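Local coordinates for hypothetical protein AGR_L_1239 (Agrobacterium tumefaciens str. C58, PDB 1VQS), which is of unknown function but belongs to the NIPSNAP family and has the ferredoxin-like fold of the dimeric alpha-beta barrel group, at residues P93-R96 / D97-V101. Sequence-based numbering, arbitrary orientation.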
# COMPACT_ATOMS: atom_id res chain seq x y z
N PRO B 93 4.26 28.08 -5.20
CA PRO B 93 5.54 27.78 -4.53
C PRO B 93 5.44 27.73 -3.02
O PRO B 93 6.29 27.10 -2.36
CB PRO B 93 6.45 28.94 -4.97
CG PRO B 93 5.88 29.36 -6.30
CD PRO B 93 4.39 29.22 -6.14
N LYS B 94 4.42 28.37 -2.46
CA LYS B 94 4.27 28.45 -1.00
C LYS B 94 3.69 27.16 -0.40
O LYS B 94 3.75 26.97 0.83
CB LYS B 94 3.38 29.64 -0.62
CG LYS B 94 3.84 30.96 -1.20
CD LYS B 94 2.81 32.03 -1.00
CE LYS B 94 3.18 33.28 -1.74
NZ LYS B 94 3.91 34.19 -0.85
N ILE B 95 3.10 26.30 -1.25
CA ILE B 95 2.65 25.01 -0.77
C ILE B 95 3.23 23.81 -1.49
O ILE B 95 3.13 22.69 -1.00
CB ILE B 95 1.10 24.88 -0.77
CG1 ILE B 95 0.50 25.02 -2.18
CG2 ILE B 95 0.51 25.90 0.17
CD1 ILE B 95 -0.95 24.61 -2.26
N ARG B 96 3.84 23.97 -2.65
CA ARG B 96 4.15 22.78 -3.42
C ARG B 96 5.27 21.93 -2.82
O ARG B 96 5.40 20.74 -3.19
CB ARG B 96 4.44 23.12 -4.86
CG ARG B 96 5.65 23.87 -5.05
CD ARG B 96 5.98 23.98 -6.54
NE ARG B 96 7.06 24.92 -6.74
CZ ARG B 96 7.18 25.71 -7.80
NH1 ARG B 96 6.26 25.66 -8.75
NH2 ARG B 96 8.20 26.55 -7.90
N ASP B 97 6.09 22.50 -1.94
CA ASP B 97 7.10 21.74 -1.19
C ASP B 97 6.60 21.29 0.17
O ASP B 97 7.23 20.44 0.82
CB ASP B 97 8.40 22.51 -1.06
CG ASP B 97 8.98 22.93 -2.39
OD1 ASP B 97 8.72 22.25 -3.41
OD2 ASP B 97 9.67 23.98 -2.42
N LEU B 98 5.45 21.83 0.60
CA LEU B 98 4.80 21.35 1.82
C LEU B 98 4.05 20.07 1.52
O LEU B 98 3.88 19.23 2.40
CB LEU B 98 3.86 22.40 2.38
CG LEU B 98 4.51 23.74 2.77
CD1 LEU B 98 3.50 24.64 3.43
CD2 LEU B 98 5.69 23.56 3.68
N ILE B 99 3.55 19.94 0.30
CA ILE B 99 2.88 18.72 -0.13
C ILE B 99 3.92 17.72 -0.62
O ILE B 99 4.72 18.06 -1.51
CB ILE B 99 1.91 19.01 -1.30
CG1 ILE B 99 0.80 19.97 -0.88
CG2 ILE B 99 1.33 17.69 -1.89
CD1 ILE B 99 0.10 20.66 -2.07
N GLU B 100 3.91 16.50 -0.05
CA GLU B 100 4.78 15.40 -0.52
C GLU B 100 4.12 14.51 -1.57
O GLU B 100 4.68 14.25 -2.66
CB GLU B 100 5.25 14.53 0.65
CG GLU B 100 6.20 15.27 1.56
CD GLU B 100 6.84 14.43 2.63
OE1 GLU B 100 6.42 13.29 2.89
OE2 GLU B 100 7.79 14.95 3.26
N VAL B 101 2.92 14.04 -1.25
CA VAL B 101 2.21 13.08 -2.13
C VAL B 101 0.77 13.49 -2.25
O VAL B 101 0.18 14.02 -1.32
CB VAL B 101 2.30 11.66 -1.58
CG1 VAL B 101 1.52 10.68 -2.42
CG2 VAL B 101 3.74 11.21 -1.53
O HOH W 1 6.09 25.00 -0.56
O HOH W 2 8.53 26.12 -3.69
O HOH W 3 9.60 23.24 -5.86
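Ile95 O accepts backbone hydrogen bonds from both Leu98 N and Ile99 N. Ile99 N reaches Ile95 O at 3.1 Å. The bond from Leu98 N to Ile95 O is 2.9 Å and more bent. The Leu98 bond closes a type I beta turn with Arg96 and Asp97 at its corners. The Ile99 bond widens it into an alpha turn that delivers the chain into strand 99-109. The two isoleucines extend in the same direction and meet through their CD1 atoms, Ile95 CD1 to Ile99 CD1 at 4.1 Å.

Arg96 CG comes within 3.8 Å of Asp97 OD1, but no salt bridge joins the two side chains. Arg96 NE stays 4.6 Å from Asp97 OD1, and the guanidinium and carboxylate planes are 42° apart. A water links the pair instead: it donates to OD1 of Asp97 and accepts a weak bond from NE of Arg96. CG of Asp97 is anti to its carbonyl carbon (chi1 -57°), and OD2 meets a second water that also donates to Pro93 O. A third water joins Asp97 N to Pro93 O. Asp97 OD1 also forms a salt bridge with Lys23 of a second subunit, which brings the turn into the subunit interface.

Ile95 packs on Tyr30, Val33 and Val34 of helix 27-46, while Ile99 rests on Tyr20 and Leu22 of strand 14-22. The turn lies between helix 86-89 and strand 99-109, outermost of the sheet within this chain, which pairs antiparallel with strand 14-22.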